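Local coordinates for protein type III Pentaketide Synthase (Neurospora crassa, PDB 3EUO) that probably transfers acyl groups as a type III polyketide synthase of the chalcone and stilbene synthase family, building pentaketide products, at residues 9-14 with 85-90; 52-57 with 201-206; 108-113 with 173-178. All blocks are in the same frame, centred on the assembly; numbering follows the deposited sequence.

Contact 1 of 3, residues 9-14 with 85-90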
ATOM      1  N   GLY A   9     -17.508   6.160 -10.746  1.00 13.94           N
ATOM      2  CA  GLY A   9     -17.528   5.257 -11.886  1.00 14.35           C
ATOM      3  C   GLY A   9     -17.340   3.825 -11.444  1.00 15.08           C
ATOM      4  O   GLY A   9     -16.609   3.546 -10.486  1.00 15.04           O
ATOM      5  N   VAL A  10     -18.002   2.916 -12.150  1.00 15.13           N
ATOM      6  CA  VAL A  10     -17.950   1.501 -11.821  1.00 15.52           C
ATOM      7  C   VAL A  10     -17.853   0.731 -13.122  1.00 15.58           C
ATOM      8  O   VAL A  10     -18.528   1.061 -14.101  1.00 15.15           O
ATOM      9  CB  VAL A  10     -19.210   1.056 -11.036  1.00 15.68           C
ATOM     10  CG1 VAL A  10     -19.171  -0.446 -10.721  1.00 16.14           C
ATOM     11  CG2 VAL A  10     -19.360   1.868  -9.749  1.00 16.01           C
ATOM     12  N   GLN A  11     -16.996  -0.286 -13.140  1.00 15.12           N
ATOM     13  CA  GLN A  11     -16.904  -1.158 -14.302  1.00 15.82           C
ATOM     14  C   GLN A  11     -16.762  -2.608 -13.874  1.00 15.62           C
ATOM     15  O   GLN A  11     -15.704  -3.037 -13.404  1.00 15.52           O
ATOM     16  CB  GLN A  11     -15.754  -0.744 -15.231  1.00 15.95           C
ATOM     17  CG  GLN A  11     -15.673  -1.563 -16.518  1.00 18.38           C
ATOM     18  CD  GLN A  11     -16.849  -1.320 -17.453  1.00 21.55           C
ATOM     19  OE1 GLN A  11     -17.410  -0.225 -17.502  1.00 21.60           O
ATOM     20  NE2 GLN A  11     -17.222  -2.347 -18.206  1.00 24.97           N
ATOM     21  N   TYR A  12     -17.852  -3.350 -14.027  1.00 15.92           N
ATOM     22  CA  TYR A  12     -17.828  -4.787 -13.844  1.00 15.80           C
ATOM     23  C   TYR A  12     -17.317  -5.432 -15.130  1.00 15.88           C
ATOM     24  O   TYR A  12     -17.476  -4.860 -16.215  1.00 15.97           O
ATOM     25  CB  TYR A  12     -19.230  -5.304 -13.489  1.00 15.78           C
ATOM     26  CG  TYR A  12     -19.643  -5.034 -12.054  1.00 15.90           C
ATOM     27  CD1 TYR A  12     -19.155  -5.820 -11.007  1.00 14.92           C
ATOM     28  CD2 TYR A  12     -20.532  -3.994 -11.740  1.00 15.86           C
ATOM     29  CE1 TYR A  12     -19.540  -5.578  -9.674  1.00 16.34           C
ATOM     30  CE2 TYR A  12     -20.921  -3.749 -10.418  1.00 15.76           C
ATOM     31  CZ  TYR A  12     -20.419  -4.539  -9.390  1.00 16.10           C
ATOM     32  OH  TYR A  12     -20.795  -4.296  -8.077  1.00 16.32           O
ATOM     33  N   PRO A  13     -16.682  -6.611 -15.018  1.00 16.19           N
ATOM     34  CA  PRO A  13     -16.249  -7.362 -16.196  1.00 16.68           C
ATOM     35  C   PRO A  13     -17.434  -7.941 -16.986  1.00 17.42           C
ATOM     36  O   PRO A  13     -18.582  -7.821 -16.537  1.00 17.22           O
ATOM     37  CB  PRO A  13     -15.370  -8.467 -15.605  1.00 16.43           C
ATOM     38  CG  PRO A  13     -15.852  -8.621 -14.200  1.00 16.66           C
ATOM     39  CD  PRO A  13     -16.310  -7.288 -13.760  1.00 16.30           C
ATOM     40  N   PRO A  14     -17.160  -8.548 -18.160  1.00 18.00           N
ATOM     41  CA  PRO A  14     -18.203  -9.010 -19.091  1.00 18.85           C
ATOM     42  C   PRO A  14     -19.103 -10.141 -18.594  1.00 19.09           C
ATOM     43  O   PRO A  14     -20.247 -10.244 -19.048  1.00 19.56           O
ATOM     44  CB  PRO A  14     -17.398  -9.524 -20.292  1.00 18.77           C
ATOM     45  CG  PRO A  14     -16.055  -8.887 -20.172  1.00 19.06           C
ATOM     46  CD  PRO A  14     -15.814  -8.804 -18.701  1.00 18.57           C
ATOM     47  N   ALA A  85     -10.309  -0.906 -14.279  1.00 12.94           N
ATOM     48  CA  ALA A  85      -9.893   0.226 -13.452  1.00 12.67           C
ATOM     49  C   ALA A  85      -9.765   1.499 -14.289  1.00 12.58           C
ATOM     50  O   ALA A  85     -10.129   2.591 -13.841  1.00 12.70           O
ATOM     51  CB  ALA A  85      -8.585  -0.092 -12.756  1.00 13.11           C
ATOM     52  N   VAL A  86      -9.253   1.347 -15.507  1.00 12.52           N
ATOM     53  CA  VAL A  86      -9.111   2.476 -16.417  1.00 12.81           C
ATOM     54  C   VAL A  86     -10.502   3.026 -16.760  1.00 13.36           C
ATOM     55  O   VAL A  86     -10.726   4.232 -16.694  1.00 13.47           O
ATOM     56  CB  VAL A  86      -8.302   2.109 -17.690  1.00 12.54           C
ATOM     57  CG1 VAL A  86      -8.330   3.249 -18.707  1.00 12.56           C
ATOM     58  CG2 VAL A  86      -6.846   1.767 -17.331  1.00 11.32           C
ATOM     59  N   GLU A  87     -11.438   2.137 -17.085  1.00 14.01           N
ATOM     60  CA  GLU A  87     -12.787   2.579 -17.472  1.00 14.67           C
ATOM     61  C   GLU A  87     -13.583   3.200 -16.315  1.00 14.53           C
ATOM     62  O   GLU A  87     -14.259   4.219 -16.498  1.00 14.61           O
ATOM     63  CB  GLU A  87     -13.552   1.431 -18.143  1.00 15.24           C
ATOM     64  CG  GLU A  87     -14.995   1.759 -18.555  1.00 17.98           C
ATOM     65  CD  GLU A  87     -15.104   2.845 -19.633  1.00 21.73           C
ATOM     66  OE1 GLU A  87     -14.093   3.175 -20.296  1.00 23.12           O
ATOM     67  OE2 GLU A  87     -16.223   3.367 -19.818  1.00 24.31           O
ATOM     68  N   ALA A  88     -13.490   2.597 -15.125  1.00 14.09           N
ATOM     69  CA  ALA A  88     -14.136   3.139 -13.925  1.00 13.73           C
ATOM     70  C   ALA A  88     -13.597   4.536 -13.604  1.00 13.95           C
ATOM     71  O   ALA A  88     -14.360   5.457 -13.321  1.00 13.89           O
ATOM     72  CB  ALA A  88     -13.926   2.203 -12.736  1.00 14.12           C
ATOM     73  N   SER A  89     -12.277   4.679 -13.666  1.00 13.55           N
ATOM     74  CA  SER A  89     -11.618   5.959 -13.429  1.00 13.68           C
ATOM     75  C   SER A  89     -12.033   7.000 -14.461  1.00 14.71           C
ATOM     76  O   SER A  89     -12.250   8.163 -14.110  1.00 14.22           O
ATOM     77  CB  SER A  89     -10.097   5.786 -13.432  1.00 13.56           C
ATOM     78  OG  SER A  89      -9.683   4.924 -12.377  1.00 12.33           O
ATOM     79  N   ARG A  90     -12.128   6.579 -15.726  1.00 14.92           N
ATOM     80  CA  ARG A  90     -12.561   7.472 -16.801  1.00 16.86           C
ATOM     81  C   ARG A  90     -13.955   8.038 -16.543  1.00 16.42           C
ATOM     82  O   ARG A  90     -14.196   9.224 -16.756  1.00 16.63           O
ATOM     83  CB  ARG A  90     -12.554   6.757 -18.153  1.00 16.57           C
ATOM     84  CG  ARG A  90     -11.178   6.590 -18.775  1.00 19.25           C
ATOM     85  CD  ARG A  90     -11.283   6.129 -20.245  1.00 20.00           C
ATOM     86  NE  ARG A  90      -9.992   5.692 -20.785  1.00 26.07           N
ATOM     87  CZ  ARG A  90      -9.016   6.510 -21.185  1.00 27.78           C
ATOM     88  NH1 ARG A  90      -9.164   7.831 -21.118  1.00 29.33           N
ATOM     89  NH2 ARG A  90      -7.883   5.999 -21.657  1.00 28.20           N
TER
HETATM   90  O   HOH W   1     -18.462   1.679 -19.497  1.00 30.53           O
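Helix-on-sheet packing joins the end of strand 4-11 to helix 70-96, partly buried on one face of the large mixed sheet of the thiolase-like fold. The short segments run nearly antiparallel, 155° between their directions, and their axes come within 6.1 Å, a closeness that rests on small residues. Gly9 lies over the helix backbone, its CA 3.5 Å from Ala88 O in a CH···O contact; a side chain at Gly9 would collide with that carbonyl. The methyl of Ala88 sits against the strand backbone, CB to Gln11 N 4.0 Å. Farther out, Gln11 and Glu87 cross obliquely. Each sends CG anti to its backbone N and bends at chi2, so that Gln11 OE1 comes to rest 3.3 Å from Glu87 CG while amide and carboxylate planes stand 82° apart. No hydrogen bond joins the segments directly. One water donates to both Gln11 OE1, at 3.0 Å, and Glu87 OE2, at 2.8 Å, and Lys91 NZ also bonds to Gln11 OE1 and to Val10 O. Beyond the strand, Gly9 and Gln11 pair with strand 204-211, while Ala85 and Ser89 pack against strand 168-175 of the same sheet and against helix 119-127, Ser89 also reaching Ala207.

Contact 2 of 3, residues 52-57 with 201-206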
ATOM      1  N   SER A  52     -19.980 -11.346 -10.654  1.00 14.86           N
ATOM      2  CA  SER A  52     -19.288 -10.756 -11.790  1.00 15.13           C
ATOM      3  C   SER A  52     -17.885 -11.343 -11.901  1.00 15.07           C
ATOM      4  O   SER A  52     -17.206 -11.505 -10.891  1.00 15.31           O
ATOM      5  CB  SER A  52     -19.219  -9.243 -11.618  1.00 15.60           C
ATOM      6  OG  SER A  52     -20.514  -8.671 -11.800  1.00 17.86           O
ATOM      7  N   SER A  53     -17.467 -11.663 -13.125  1.00 14.85           N
ATOM      8  CA  SER A  53     -16.165 -12.298 -13.360  1.00 14.51           C
ATOM      9  C   SER A  53     -15.512 -11.877 -14.669  1.00 14.47           C
ATOM     10  O   SER A  53     -16.193 -11.632 -15.674  1.00 13.94           O
ATOM     11  CB  SER A  53     -16.306 -13.820 -13.328  1.00 14.57           C
ATOM     12  OG  SER A  53     -15.066 -14.469 -13.537  1.00 15.32           O
ATOM     13  N   ILE A  54     -14.183 -11.809 -14.648  1.00 14.64           N
ATOM     14  CA  ILE A  54     -13.393 -11.565 -15.857  1.00 14.69           C
ATOM     15  C   ILE A  54     -13.529 -12.694 -16.882  1.00 15.05           C
ATOM     16  O   ILE A  54     -13.204 -12.511 -18.057  1.00 14.77           O
ATOM     17  CB  ILE A  54     -11.893 -11.338 -15.546  1.00 15.01           C
ATOM     18  CG1 ILE A  54     -11.281 -12.549 -14.828  1.00 15.13           C
ATOM     19  CG2 ILE A  54     -11.693 -10.053 -14.760  1.00 13.55           C
ATOM     20  CD1 ILE A  54     -10.611 -13.555 -15.761  1.00 17.55           C
ATOM     21  N   GLY A  55     -13.996 -13.856 -16.436  1.00 15.83           N
ATOM     22  CA  GLY A  55     -14.134 -15.006 -17.333  1.00 16.76           C
ATOM     23  C   GLY A  55     -15.304 -15.918 -17.018  1.00 17.46           C
ATOM     24  O   GLY A  55     -16.005 -15.750 -16.018  1.00 17.37           O
ATOM     25  N   ASN A  56     -15.524 -16.888 -17.898  1.00 18.31           N
ATOM     26  CA  ASN A  56     -16.474 -17.949 -17.626  1.00 18.68           C
ATOM     27  C   ASN A  56     -15.708 -19.218 -17.235  1.00 18.74           C
ATOM     28  O   ASN A  56     -14.478 -19.237 -17.307  1.00 18.63           O
ATOM     29  CB  ASN A  56     -17.414 -18.160 -18.826  1.00 19.28           C
ATOM     30  CG  ASN A  56     -16.693 -18.634 -20.071  1.00 19.77           C
ATOM     31  OD1 ASN A  56     -15.653 -19.292 -19.999  1.00 20.00           O
ATOM     32  ND2 ASN A  56     -17.256 -18.309 -21.233  1.00 21.28           N
ATOM     33  N   PRO A  57     -16.417 -20.278 -16.802  1.00 18.91           N
ATOM     34  CA  PRO A  57     -15.715 -21.501 -16.389  1.00 19.35           C
ATOM     35  C   PRO A  57     -14.789 -22.162 -17.434  1.00 19.50           C
ATOM     36  O   PRO A  57     -14.083 -23.107 -17.096  1.00 19.89           O
ATOM     37  CB  PRO A  57     -16.862 -22.441 -16.001  1.00 19.42           C
ATOM     38  CG  PRO A  57     -17.975 -21.521 -15.608  1.00 19.30           C
ATOM     39  CD  PRO A  57     -17.874 -20.410 -16.614  1.00 18.95           C
ATOM     40  N   PHE A 201     -17.016 -14.336  -3.557  1.00 13.06           N
ATOM     41  CA  PHE A 201     -16.211 -13.263  -4.148  1.00 12.84           C
ATOM     42  C   PHE A 201     -16.302 -13.111  -5.661  1.00 12.53           C
ATOM     43  O   PHE A 201     -16.389 -14.091  -6.403  1.00 12.00           O
ATOM     44  CB  PHE A 201     -14.755 -13.361  -3.682  1.00 12.61           C
ATOM     45  CG  PHE A 201     -14.562 -12.936  -2.260  1.00 13.39           C
ATOM     46  CD1 PHE A 201     -14.514 -11.583  -1.929  1.00 14.44           C
ATOM     47  CD2 PHE A 201     -14.443 -13.887  -1.247  1.00 14.46           C
ATOM     48  CE1 PHE A 201     -14.336 -11.178  -0.600  1.00 15.65           C
ATOM     49  CE2 PHE A 201     -14.268 -13.495   0.088  1.00 16.03           C
ATOM     50  CZ  PHE A 201     -14.216 -12.140   0.409  1.00 14.41           C
ATOM     51  N   SER A 202     -16.272 -11.852  -6.088  1.00 12.41           N
ATOM     52  CA  SER A 202     -16.414 -11.470  -7.485  1.00 12.66           C
ATOM     53  C   SER A 202     -15.405 -10.379  -7.878  1.00 13.11           C
ATOM     54  O   SER A 202     -14.623  -9.902  -7.037  1.00 13.48           O
ATOM     55  CB  SER A 202     -17.849 -10.986  -7.737  1.00 12.40           C
ATOM     56  OG  SER A 202     -18.158  -9.861  -6.920  1.00 13.46           O
ATOM     57  N   ASP A 203     -15.453  -9.977  -9.148  1.00 12.92           N
ATOM     58  CA  ASP A 203     -14.485  -9.060  -9.752  1.00 13.38           C
ATOM     59  C   ASP A 203     -15.163  -7.738 -10.101  1.00 13.57           C
ATOM     60  O   ASP A 203     -16.302  -7.727 -10.577  1.00 13.71           O
ATOM     61  CB  ASP A 203     -13.883  -9.659 -11.033  1.00 13.39           C
ATOM     62  CG  ASP A 203     -13.313 -11.055 -10.827  1.00 14.02           C
ATOM     63  OD1 ASP A 203     -12.987 -11.412  -9.675  1.00 14.02           O
ATOM     64  OD2 ASP A 203     -13.193 -11.796 -11.826  1.00 13.06           O
ATOM     65  N   CYS A 204     -14.454  -6.635  -9.872  1.00 13.65           N
ATOM     66  CA  CYS A 204     -14.992  -5.303 -10.134  1.00 13.42           C
ATOM     67  C   CYS A 204     -13.913  -4.247 -10.006  1.00 13.39           C
ATOM     68  O   CYS A 204     -12.925  -4.439  -9.299  1.00 13.23           O
ATOM     69  CB  CYS A 204     -16.110  -4.968  -9.138  1.00 13.73           C
ATOM     70  SG  CYS A 204     -16.995  -3.411  -9.467  1.00 15.67           S
ATOM     71  N   ALA A 205     -14.118  -3.120 -10.681  1.00 12.98           N
ATOM     72  CA  ALA A 205     -13.341  -1.922 -10.371  1.00 12.63           C
ATOM     73  C   ALA A 205     -14.307  -0.780 -10.174  1.00 12.92           C
ATOM     74  O   ALA A 205     -15.328  -0.701 -10.848  1.00 13.10           O
ATOM     75  CB  ALA A 205     -12.348  -1.603 -11.473  1.00 12.90           C
ATOM     76  N   SER A 206     -13.989   0.098  -9.230  1.00 12.87           N
ATOM     77  CA  SER A 206     -14.828   1.252  -8.969  1.00 13.24           C
ATOM     78  C   SER A 206     -13.956   2.408  -8.533  1.00 12.97           C
ATOM     79  O   SER A 206     -12.888   2.205  -7.961  1.00 12.34           O
ATOM     80  CB  SER A 206     -15.861   0.938  -7.896  1.00 13.00           C
ATOM     81  OG  SER A 206     -15.232   0.542  -6.696  1.00 13.83           O
TER
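Two hydrogen bonds tie the end of strand 51-53 to the residues leading into strand 204-211, and Asp203 supplies one partner to each. Its backbone N donates to Ser52 O over 2.9 Å, reaching the carbonyl from 40° above its plane. Its carboxylate answers: with CG anti to the carbonyl carbon, OD2 accepts from Ile54 N at 3.0 Å on the anti lone pair, a fairly straight bond of 162°. Thr178 OG1 also bonds to OD2, and OD1 takes Ser177 N, so both buried oxygens are satisfied and the anionic form is probably favoured. Asp203 O is buried with no polar partner; Ser52 CB lies 3.4 Å from it. Ser53 OG donates to Gly55 O at 2.9 Å, in the carbonyl plane on a lone pair, and is also bonded to Thr178 OG1. Ser52 OG bonds to His327 ND1, and Ser202 OG to His327 O and Ser330 OG. An alanine at Asp203 removes the partners of Ile54 N, Ser177 N and Thr178 OG1 and would probably loosen its hold on both loops. Asp203 thus joins the loops after strands 51-53 and 168-175 at the start of strand 204-211 in the thiolase-like fold.

Contact 3 of 3, residues 108-113 with 173-178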
ATOM      1  N   SER A 108      -5.151   4.224  -4.421  1.00 11.30           N
ATOM      2  CA  SER A 108      -5.648   2.977  -5.002  1.00 11.73           C
ATOM      3  C   SER A 108      -5.549   1.844  -4.008  1.00 11.15           C
ATOM      4  O   SER A 108      -4.724   1.875  -3.103  1.00 11.14           O
ATOM      5  CB  SER A 108      -4.857   2.603  -6.264  1.00 11.43           C
ATOM      6  OG  SER A 108      -4.885   3.662  -7.208  1.00 12.88           O
ATOM      7  N   THR A 109      -6.383   0.830  -4.195  1.00 11.68           N
ATOM      8  CA  THR A 109      -6.310  -0.346  -3.339  1.00 11.69           C
ATOM      9  C   THR A 109      -6.565  -1.617  -4.141  1.00 11.61           C
ATOM     10  O   THR A 109      -7.260  -1.595  -5.163  1.00 11.99           O
ATOM     11  CB  THR A 109      -7.265  -0.216  -2.124  1.00 12.12           C
ATOM     12  OG1 THR A 109      -7.010  -1.263  -1.176  1.00 13.23           O
ATOM     13  CG2 THR A 109      -8.717  -0.238  -2.548  1.00 12.35           C
ATOM     14  N   THR A 110      -5.954  -2.706  -3.688  1.00 11.20           N
ATOM     15  CA  THR A 110      -6.272  -4.061  -4.143  1.00 10.66           C
ATOM     16  C   THR A 110      -5.676  -5.052  -3.155  1.00 11.00           C
ATOM     17  O   THR A 110      -4.662  -4.760  -2.532  1.00 11.16           O
ATOM     18  CB  THR A 110      -5.742  -4.366  -5.571  1.00 10.52           C
ATOM     19  OG1 THR A 110      -6.257  -5.634  -6.009  1.00 11.23           O
ATOM     20  CG2 THR A 110      -4.202  -4.390  -5.620  1.00 10.76           C
ATOM     21  N   CYS A 111      -6.308  -6.208  -2.993  1.00 11.37           N
ATOM     22  CA  CYS A 111      -5.662  -7.286  -2.241  1.00 11.70           C
ATOM     23  C   CYS A 111      -5.445  -8.514  -3.123  1.00 11.96           C
ATOM     24  O   CYS A 111      -5.047  -9.568  -2.627  1.00 12.50           O
ATOM     25  CB  CYS A 111      -6.465  -7.642  -0.990  1.00 12.21           C
ATOM     26  SG  CYS A 111      -8.089  -8.304  -1.362  1.00 13.36           S
ATOM     27  N   THR A 112      -5.688  -8.367  -4.426  1.00 11.93           N
ATOM     28  CA  THR A 112      -5.652  -9.516  -5.344  1.00 11.61           C
ATOM     29  C   THR A 112      -4.531  -9.419  -6.395  1.00 11.81           C
ATOM     30  O   THR A 112      -4.544 -10.113  -7.431  1.00 11.08           O
ATOM     31  CB  THR A 112      -7.023  -9.748  -5.992  1.00 12.14           C
ATOM     32  OG1 THR A 112      -7.533  -8.510  -6.509  1.00 10.96           O
ATOM     33  CG2 THR A 112      -8.004 -10.309  -4.963  1.00 12.08           C
ATOM     34  N   ASP A 113      -3.563  -8.562  -6.097  1.00 11.32           N
ATOM     35  CA  ASP A 113      -2.346  -8.415  -6.882  1.00 11.76           C
ATOM     36  C   ASP A 113      -1.185  -7.936  -6.016  1.00 11.60           C
ATOM     37  O   ASP A 113      -1.379  -7.271  -4.993  1.00 11.76           O
ATOM     38  CB  ASP A 113      -2.543  -7.405  -8.021  1.00 11.29           C
ATOM     39  CG  ASP A 113      -1.413  -7.460  -9.043  1.00 12.66           C
ATOM     40  OD1 ASP A 113      -1.130  -8.574  -9.533  1.00 12.45           O
ATOM     41  OD2 ASP A 113      -0.812  -6.409  -9.354  1.00 12.60           O
ATOM     42  N   ALA A 173     -10.495   1.349  -6.535  1.00 10.87           N
ATOM     43  CA  ALA A 173     -10.399  -0.037  -6.061  1.00 10.78           C
ATOM     44  C   ALA A 173     -10.564  -0.997  -7.223  1.00 11.43           C
ATOM     45  O   ALA A 173     -11.469  -0.840  -8.050  1.00 11.61           O
ATOM     46  CB  ALA A 173     -11.441  -0.313  -4.998  1.00 11.34           C
ATOM     47  N   LEU A 174      -9.672  -1.978  -7.300  1.00 11.01           N
ATOM     48  CA  LEU A 174      -9.781  -3.028  -8.301  1.00 10.80           C
ATOM     49  C   LEU A 174      -9.514  -4.369  -7.639  1.00 10.95           C
ATOM     50  O   LEU A 174      -8.498  -4.545  -6.960  1.00 10.65           O
ATOM     51  CB  LEU A 174      -8.793  -2.772  -9.448  1.00 10.62           C
ATOM     52  CG  LEU A 174      -8.490  -3.904 -10.440  1.00 10.79           C
ATOM     53  CD1 LEU A 174      -9.724  -4.314 -11.255  1.00 11.48           C
ATOM     54  CD2 LEU A 174      -7.354  -3.492 -11.366  1.00 10.76           C
ATOM     55  N   GLU A 175     -10.423  -5.319  -7.846  1.00 11.13           N
ATOM     56  CA  GLU A 175     -10.240  -6.666  -7.315  1.00 11.23           C
ATOM     57  C   GLU A 175     -10.592  -7.688  -8.378  1.00 11.28           C
ATOM     58  O   GLU A 175     -11.610  -7.556  -9.056  1.00 11.13           O
ATOM     59  CB  GLU A 175     -11.083  -6.909  -6.052  1.00 11.15           C
ATOM     60  CG  GLU A 175     -10.864  -5.897  -4.917  1.00 12.52           C
ATOM     61  CD  GLU A 175      -9.535  -6.045  -4.179  1.00 13.71           C
ATOM     62  OE1 GLU A 175      -8.684  -6.889  -4.551  1.00 12.37           O
ATOM     63  OE2 GLU A 175      -9.339  -5.290  -3.201  1.00 12.50           O
ATOM     64  N   VAL A 176      -9.706  -8.660  -8.552  1.00 11.10           N
ATOM     65  CA  VAL A 176      -9.972  -9.827  -9.396  1.00 11.59           C
ATOM     66  C   VAL A 176      -9.778 -11.054  -8.507  1.00 11.82           C
ATOM     67  O   VAL A 176      -8.649 -11.508  -8.286  1.00 12.47           O
ATOM     68  CB  VAL A 176      -9.040  -9.895 -10.630  1.00 11.50           C
ATOM     69  CG1 VAL A 176      -9.356 -11.136 -11.478  1.00 12.73           C
ATOM     70  CG2 VAL A 176      -9.168  -8.622 -11.481  1.00 11.77           C
ATOM     71  N   SER A 177     -10.882 -11.568  -7.981  1.00 12.09           N
ATOM     72  CA  SER A 177     -10.844 -12.678  -7.037  1.00 12.73           C
ATOM     73  C   SER A 177     -11.221 -14.016  -7.671  1.00 12.75           C
ATOM     74  O   SER A 177     -10.817 -15.071  -7.176  1.00 12.94           O
ATOM     75  CB  SER A 177     -11.804 -12.398  -5.884  1.00 13.30           C
ATOM     76  OG  SER A 177     -13.131 -12.308  -6.369  1.00 13.88           O
ATOM     77  N   THR A 178     -12.007 -13.980  -8.745  1.00 12.89           N
ATOM     78  CA  THR A 178     -12.592 -15.221  -9.291  1.00 13.50           C
ATOM     79  C   THR A 178     -11.562 -16.170  -9.878  1.00 13.81           C
ATOM     80  O   THR A 178     -11.799 -17.380  -9.953  1.00 14.21           O
ATOM     81  CB  THR A 178     -13.688 -14.964 -10.353  1.00 13.62           C
ATOM     82  OG1 THR A 178     -13.121 -14.272 -11.468  1.00 13.97           O
ATOM     83  CG2 THR A 178     -14.849 -14.173  -9.760  1.00 13.58           C
TER
HETATM   84  O   HOH W   2      -8.010  -4.073  -1.046  1.00 14.52           O
HETATM   85  O   HOH W   3      -5.962 -11.490  -9.226  1.00 17.79           O
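At the C-terminal ends of the neighbouring parallel strands 105-109 and 168-175 of the mixed sheet in this thiolase-like fold, a buried glutamate takes over from backbone pairing. Thr109 bridges Ala173, and Leu174 N donates to Thr109 O at 3.2 Å, nearly along the C=O axis; on the same sheet face Thr109 CG2 meets Ala173 CB. Thr110, with OG1 anti to its backbone N, turns that hydroxyl onto Leu174 O at 2.7 Å, and Thr110 OG1 accepts from Thr112 N in an ST turn. Glu175, bent at chi2, folds its carboxylate back to the 110-112 turn. Its OE1 takes Cys111 N on the syn lone pair at 2.9 Å and Thr112 OG1 on the anti lone pair at 2.8 Å. Thr112 OG1 in turn accepts from Val176 N at 3.0 Å, its proton committed to Glu175. Glu175 OE2 is bonded to Ser332 OG and accepts from a water 2.8 Å away, which also accepts from Thr109 OG1. The carboxylate is probably ionised and rigid. Cys111 packs on Asn116 of the second subunit, Thr110 and Thr112 meet Phe77 of helix 70-96, and the sheet continues from Ser108 to strand 134-138 and from Ala173 and Glu175 to strand 204-211.

How the contacts relate
All three contacts reach the same mixed sheet. Contacts 2 and 3 are buried, whereas contact 1 is partly buried; contacts 1 and 3 both include bridging waters. Contact 1 brings a helix onto a sheet face through small residues; the other two lie at strand ends, where buried carboxylates bind loop N-H groups and hydroxyls. Strand 204-211 stands between strands 4-11 and 168-175: Gln11 N reaches Ala205 O at 2.9 Å, joining contacts 1 and 2, and on its other side the Asp203 carboxylate of contact 2 also binds the loop of contact 3. Contacts 1 and 3 meet apolarly, Ala85 CB against Leu174 CD2, beneath helix 70-96.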